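Local coordinates for beta-N-acetylglucosaminidase-like protein Glycoside hydrolase family 20 (Flavobacterium johnsoniae, PDB 6YHH) that probably removes terminal N-acetylglucosamine units from chitin-derived oligosaccharides as a family 20 beta-N-acetylhexosaminidase, a chitobiase of bacterial chitin metabolism, at residues 142-147 and 425-430; 297-302 and 354-359. All blocks are in the same frame, centred on the assembly; numbering follows the deposited sequence.

Contact 1 (142-147 and 425-430); sequences PRFTWR and LNDPMP
R143 and D427 meet end-on in a two-pronged salt bridge. The NH1 of R143 donates to D427 OD2 at 2.8 Å along a nearly straight line (172°), within the guanidinium plane, while R143 NH2 reaches D427 OD1 at 3.0 Å on a more bent path. Both oxygens offer their syn lone pairs, yet the two planes are twisted 49° apart, so the second bond leaves the guanidinium plane and the pairing is skewed. Beside it, the F144 ring takes the pyrrolidine of P428 in an off-centre CH-pi contact, with P428 CG 3.7 Å from F144 CE2. M429 contributes its CB, which lies 3.4 Å from R143 NH2.

Several features set these groups in place. An R143 chain extended from CG to NE, with CG anti to the backbone N (chi1 -176°), carries the guanidinium out alongside F144, with F144 CE2 lying over one face of the guanidinium, toward the rim. On the other segment, the anti lone pair of D427 OD1 accepts the backbone N of M429 at 2.8 Å, an Asx turn that fixes the carboxylate; OD1 thus serves two donors, which should favour the charged form of D427. Behind F144, its carbonyl O receives R147 NH1 in plane, and R147 also pairs with E92.

D427 rests on R474 of helix 467-476, and P428 and M429 lie against I443 at the start of strand 443-450. The contact thereby ties the loop following helix 420-424 to the lead-in of strand 146-152, a parallel neighbour of strand 443-450 in the catalytic barrel.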
loop_
_atom_site.group_PDB
_atom_site.type_symbol
_atom_site.label_atom_id
_atom_site.label_comp_id
_atom_site.label_asym_id
_atom_site.label_seq_id
_atom_site.Cartn_x
_atom_site.Cartn_y
_atom_site.Cartn_z
ATOM N N PRO A 142 24.412 -3.533 -19.563
ATOM C CA PRO A 142 24.316 -2.147 -19.192
ATOM C C PRO A 142 25.477 -1.252 -19.659
ATOM O O PRO A 142 26.663 -1.645 -19.573
ATOM C CB PRO A 142 24.342 -2.224 -17.621
ATOM C CG PRO A 142 25.138 -3.438 -17.317
ATOM C CD PRO A 142 24.831 -4.374 -18.445
ATOM N N ARG A 143 25.164 0.012 -19.956
ATOM C CA ARG A 143 26.169 1.010 -20.215
ATOM C C ARG A 143 26.991 1.379 -19.016
ATOM O O ARG A 143 28.247 1.495 -19.124
ATOM C CB ARG A 143 25.505 2.268 -20.814
ATOM C CG ARG A 143 26.495 3.369 -21.215
ATOM C CD ARG A 143 25.768 4.587 -21.790
ATOM N NE ARG A 143 26.749 5.647 -21.986
ATOM C CZ ARG A 143 26.435 6.954 -21.967
ATOM N NH1 ARG A 143 25.186 7.355 -21.771
ATOM N NH2 ARG A 143 27.366 7.887 -22.067
ATOM N N PHE A 144 26.374 1.518 -17.819
ATOM C CA PHE A 144 27.091 1.882 -16.601
ATOM C C PHE A 144 26.848 0.826 -15.580
ATOM O O PHE A 144 25.714 0.235 -15.523
ATOM C CB PHE A 144 26.565 3.235 -16.016
ATOM C CG PHE A 144 26.838 4.423 -16.902
ATOM C CD1 PHE A 144 28.124 4.962 -16.950
ATOM C CD2 PHE A 144 25.847 5.009 -17.696
ATOM C CE1 PHE A 144 28.389 6.048 -17.799
ATOM C CE2 PHE A 144 26.128 6.091 -18.506
ATOM C CZ PHE A 144 27.408 6.613 -18.534
ATOM N N THR A 145 27.828 0.659 -14.720
ATOM C CA THR A 145 27.684 -0.337 -13.672
ATOM C C THR A 145 26.876 0.091 -12.397
ATOM O O THR A 145 26.370 -0.774 -11.701
ATOM C CB THR A 145 29.094 -0.916 -13.244
ATOM O OG1 THR A 145 28.933 -2.179 -12.598
ATOM C CG2 THR A 145 29.860 0.013 -12.340
ATOM N N TRP A 146 26.814 1.392 -12.115
ATOM C CA TRP A 146 26.128 1.960 -10.948
ATOM C C TRP A 146 24.893 2.612 -11.472
ATOM O O TRP A 146 24.970 3.603 -12.139
ATOM C CB TRP A 146 27.058 2.976 -10.242
ATOM C CG TRP A 146 26.497 3.519 -8.985
ATOM C CD1 TRP A 146 25.284 4.182 -8.818
ATOM C CD2 TRP A 146 27.103 3.448 -7.698
ATOM N NE1 TRP A 146 25.124 4.548 -7.492
ATOM C CE2 TRP A 146 26.187 4.068 -6.767
ATOM C CE3 TRP A 146 28.279 2.878 -7.222
ATOM C CZ2 TRP A 146 26.503 4.220 -5.444
ATOM C CZ3 TRP A 146 28.566 2.981 -5.872
ATOM C CH2 TRP A 146 27.661 3.670 -5.009
ATOM N N ARG A 147 23.736 1.995 -11.242
ATOM C CA ARG A 147 22.466 2.486 -11.748
ATOM C C ARG A 147 21.486 2.516 -10.556
ATOM O O ARG A 147 20.871 1.509 -10.196
ATOM C CB ARG A 147 21.935 1.615 -12.874
ATOM C CG ARG A 147 22.995 1.390 -13.957
ATOM C CD ARG A 147 22.503 0.531 -15.066
ATOM N NE ARG A 147 21.937 -0.736 -14.638
ATOM C CZ ARG A 147 22.652 -1.778 -14.228
ATOM N NH1 ARG A 147 23.988 -1.768 -14.333
ATOM N NH2 ARG A 147 22.063 -2.824 -13.764
ATOM N N LEU A 425 17.700 13.236 -20.610
ATOM C CA LEU A 425 18.831 13.706 -21.481
ATOM C C LEU A 425 20.037 14.038 -20.671
ATOM O O LEU A 425 21.103 14.298 -21.210
ATOM C CB LEU A 425 18.371 14.872 -22.282
ATOM C CG LEU A 425 17.221 14.459 -23.240
ATOM C CD1 LEU A 425 16.738 15.688 -23.996
ATOM C CD2 LEU A 425 17.536 13.250 -24.156
ATOM N N ASN A 426 19.965 13.889 -19.341
ATOM C CA ASN A 426 21.114 14.136 -18.523
ATOM C C ASN A 426 22.079 12.944 -18.578
ATOM O O ASN A 426 21.734 11.856 -18.212
ATOM C CB ASN A 426 20.629 14.266 -17.068
ATOM C CG ASN A 426 21.705 14.693 -16.084
ATOM O OD1 ASN A 426 22.276 15.776 -16.222
ATOM N ND2 ASN A 426 21.900 13.899 -14.993
ATOM N N ASP A 427 23.317 13.114 -18.968
ATOM C CA ASP A 427 24.178 11.936 -19.220
ATOM C C ASP A 427 25.384 11.956 -18.304
ATOM O O ASP A 427 26.065 13.015 -18.198
ATOM C CB ASP A 427 24.616 11.996 -20.673
ATOM C CG ASP A 427 25.206 10.693 -21.172
ATOM O OD1 ASP A 427 26.246 10.272 -20.692
ATOM O OD2 ASP A 427 24.586 10.054 -21.973
ATOM N N PRO A 428 25.680 10.867 -17.638
ATOM C CA PRO A 428 26.843 10.870 -16.764
ATOM C C PRO A 428 28.168 11.135 -17.516
ATOM O O PRO A 428 29.172 11.552 -16.874
ATOM C CB PRO A 428 26.828 9.477 -16.173
ATOM C CG PRO A 428 25.386 9.024 -16.291
ATOM C CD PRO A 428 24.933 9.595 -17.578
ATOM N N MET A 429 28.190 10.874 -18.821
ATOM C CA MET A 429 29.375 11.174 -19.663
ATOM C C MET A 429 29.367 12.586 -20.145
ATOM O O MET A 429 28.470 13.036 -20.898
ATOM C CB MET A 429 29.482 10.251 -20.875
ATOM C CG MET A 429 30.779 10.403 -21.679
ATOM S SD MET A 429 32.182 9.635 -20.846
ATOM C CE MET A 429 31.564 7.905 -20.863
ATOM N N PRO A 430 30.353 13.345 -19.677
ATOM C CA PRO A 430 30.354 14.754 -20.109
ATOM C C PRO A 430 30.722 14.890 -21.589
ATOM O O PRO A 430 31.409 13.995 -22.149
ATOM C CB PRO A 430 31.458 15.388 -19.242
ATOM C CG PRO A 430 32.437 14.249 -19.002
ATOM C CD PRO A 430 31.554 13.004 -18.877
#

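Contact 2 (297-302 and 354-359); sequences ELFDEV and PMLKKH
Within 297-302, F299 is the first residue to meet 354-359, its CG anti to the carbonyl carbon. A methyl of L356, CD2, sits almost over the centre of one ring face, 3.7 Å from the F299 centroid, in a CH-pi contact. M355 instead comes to the rim: an extended chain brings its SD into the ring plane, 3.9 Å from F299 CD2, as an edge-on Met-aromatic contact. F311 adds an edge-to-face ring pairing to F299, and M355 also touches Y292 and S296 one to two turns back.

D300 follows, with polar partners. Its OD1 is gripped twice, by K358 NZ at 2.7 Å through the syn lone pair, in a salt bridge, and by H359 NE2 at 2.9 Å through the anti lone pair. The histidine bond lies in the imidazole plane but is bent (132°), and ring and carboxylate stand 73° apart. K358 bends at chi3 to deliver its ammonium group, while the F299 carbonyl O lies over one face of the H359 ring, offset toward the rim. The nearby carboxylate and lysine would probably pull the H359 ionisation in opposite senses.

The axes of the short segments 297-302 and 354-358 approach to 9.8 Å and cross at -24°; between them lies an apolar seam bordered by charged groups, as between neighbouring, roughly parallel outer helices of a TIM-barrel catalytic domain.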
loop_
_atom_site.group_PDB
_atom_site.type_symbol
_atom_site.label_atom_id
_atom_site.label_comp_id
_atom_site.label_asym_id
_atom_site.label_seq_id
_atom_site.Cartn_x
_atom_site.Cartn_y
_atom_site.Cartn_z
ATOM N N GLU A 297 32.404 3.847 16.979
ATOM C CA GLU A 297 31.451 2.928 17.605
ATOM C C GLU A 297 30.196 2.678 16.775
ATOM O O GLU A 297 29.683 1.560 16.720
ATOM C CB GLU A 297 31.100 3.473 18.947
ATOM C CG GLU A 297 32.219 3.401 19.983
ATOM C CD GLU A 297 31.870 4.023 21.309
ATOM O OE1 GLU A 297 30.713 4.469 21.514
ATOM O OE2 GLU A 297 32.758 4.104 22.203
ATOM N N LEU A 298 29.701 3.743 16.200
ATOM C CA LEU A 298 28.593 3.632 15.233
ATOM C C LEU A 298 28.888 2.802 14.042
ATOM O O LEU A 298 28.074 1.971 13.678
ATOM C CB LEU A 298 28.090 5.014 14.837
ATOM C CG LEU A 298 27.356 5.660 16.002
ATOM C CD1 LEU A 298 27.095 7.095 15.645
ATOM C CD2 LEU A 298 26.022 5.000 16.304
ATOM N N PHE A 299 30.051 2.962 13.423
ATOM C CA PHE A 299 30.429 2.090 12.321
ATOM C C PHE A 299 30.591 0.659 12.806
ATOM O O PHE A 299 30.228 -0.266 12.140
ATOM C CB PHE A 299 31.710 2.576 11.659
ATOM C CG PHE A 299 31.584 3.900 10.975
ATOM C CD1 PHE A 299 30.520 4.178 10.129
ATOM C CD2 PHE A 299 32.560 4.886 11.156
ATOM C CE1 PHE A 299 30.397 5.402 9.520
ATOM C CE2 PHE A 299 32.443 6.134 10.542
ATOM C CZ PHE A 299 31.358 6.406 9.731
ATOM N N ASP A 300 31.149 0.463 13.991
ATOM C CA ASP A 300 31.262 -0.888 14.484
ATOM C C ASP A 300 29.920 -1.607 14.606
ATOM O O ASP A 300 29.847 -2.820 14.403
ATOM C CB ASP A 300 31.882 -0.904 15.889
ATOM C CG ASP A 300 33.359 -0.688 15.927
ATOM O OD1 ASP A 300 34.010 -0.764 14.914
ATOM O OD2 ASP A 300 33.842 -0.409 17.113
ATOM N N GLU A 301 28.883 -0.854 14.939
ATOM C CA GLU A 301 27.517 -1.389 15.053
ATOM C C GLU A 301 26.752 -1.489 13.728
ATOM O O GLU A 301 26.051 -2.479 13.485
ATOM C CB GLU A 301 26.769 -0.591 16.059
ATOM C CG GLU A 301 25.481 -1.257 16.452
ATOM C CD GLU A 301 24.695 -0.545 17.523
ATOM O OE1 GLU A 301 24.888 0.640 17.854
ATOM O OE2 GLU A 301 23.767 -1.300 17.936
ATOM N N VAL A 302 26.946 -0.500 12.879
ATOM C CA VAL A 302 26.175 -0.358 11.669
ATOM C C VAL A 302 26.783 -1.032 10.434
ATOM O O VAL A 302 26.085 -1.658 9.636
ATOM C CB VAL A 302 25.940 1.117 11.377
ATOM C CG1 VAL A 302 25.169 1.253 10.043
ATOM C CG2 VAL A 302 25.088 1.801 12.417
ATOM N N PRO A 354 39.871 4.899 7.690
ATOM C CA PRO A 354 40.351 3.610 8.289
ATOM C C PRO A 354 39.316 2.875 9.110
ATOM O O PRO A 354 39.376 1.688 9.220
ATOM C CB PRO A 354 41.521 4.032 9.212
ATOM C CG PRO A 354 41.586 5.465 9.193
ATOM C CD PRO A 354 40.615 6.053 8.218
ATOM N N MET A 355 38.389 3.595 9.737
ATOM C CA MET A 355 37.251 2.968 10.432
ATOM C C MET A 355 36.428 2.158 9.464
ATOM O O MET A 355 36.138 1.011 9.756
ATOM C CB MET A 355 36.393 4.062 11.048
ATOM C CG MET A 355 37.128 5.032 11.963
ATOM S SD MET A 355 35.911 6.245 12.560
ATOM C CE MET A 355 36.961 7.391 13.452
ATOM N N LEU A 356 36.120 2.724 8.290
ATOM C CA LEU A 356 35.385 1.989 7.293
ATOM C C LEU A 356 36.208 0.834 6.772
ATOM O O LEU A 356 35.663 -0.253 6.580
ATOM C CB LEU A 356 34.908 2.910 6.152
ATOM C CG LEU A 356 33.932 3.985 6.604
ATOM C CD1 LEU A 356 33.531 4.892 5.421
ATOM C CD2 LEU A 356 32.728 3.409 7.277
ATOM N N LYS A 357 37.517 1.064 6.555
ATOM C CA LYS A 357 38.315 -0.016 5.953
ATOM C C LYS A 357 38.441 -1.209 6.923
ATOM O O LYS A 357 38.557 -2.371 6.513
ATOM C CB LYS A 357 39.680 0.504 5.609
ATOM C CG LYS A 357 40.478 -0.463 4.700
ATOM C CD LYS A 357 41.673 0.129 4.051
ATOM C CE LYS A 357 42.178 -0.823 2.989
ATOM N NZ LYS A 357 43.356 -0.117 2.436
ATOM N N LYS A 358 38.395 -0.937 8.209
ATOM C CA LYS A 358 38.470 -1.960 9.240
ATOM C C LYS A 358 37.264 -2.933 9.083
ATOM O O LYS A 358 37.372 -4.134 9.370
ATOM C CB LYS A 358 38.335 -1.318 10.591
ATOM C CG LYS A 358 38.539 -2.251 11.757
ATOM C CD LYS A 358 38.379 -1.527 13.088
ATOM C CE LYS A 358 36.944 -1.430 13.490
ATOM N NZ LYS A 358 36.709 -0.832 14.847
ATOM N N HIS A 359 36.157 -2.417 8.543
ATOM C CA HIS A 359 34.958 -3.254 8.256
ATOM C C HIS A 359 34.895 -3.768 6.822
ATOM O O HIS A 359 33.873 -4.363 6.439
ATOM C CB HIS A 359 33.689 -2.461 8.638
ATOM C CG HIS A 359 33.641 -2.106 10.099
ATOM N ND1 HIS A 359 33.477 -3.064 11.062
ATOM C CD2 HIS A 359 33.816 -0.942 10.755
ATOM C CE1 HIS A 359 33.574 -2.504 12.258
ATOM N NE2 HIS A 359 33.759 -1.214 12.105
#

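Both contacts lie in the catalytic domain, away from the predicted proton donor E317, with centres about 30 Å apart and nearest atoms about 12 Å apart; they share no helix or strand. Contact 1 is the more central, about 15 Å from the chain centre, and joins the loop leading into strand 146-152 to the loop after helix 420-424; contact 2, at about 29 Å, joins two peripheral helices. Each combines a phenylalanine with an aspartate and pairs hydrophobic packing with charge. In contact 1 the arginine's two bonds are shared between the two carboxylate oxygens, whereas one oxygen takes both cross-segment donors in contact 2, where more surface is buried (285 against 206 Å²).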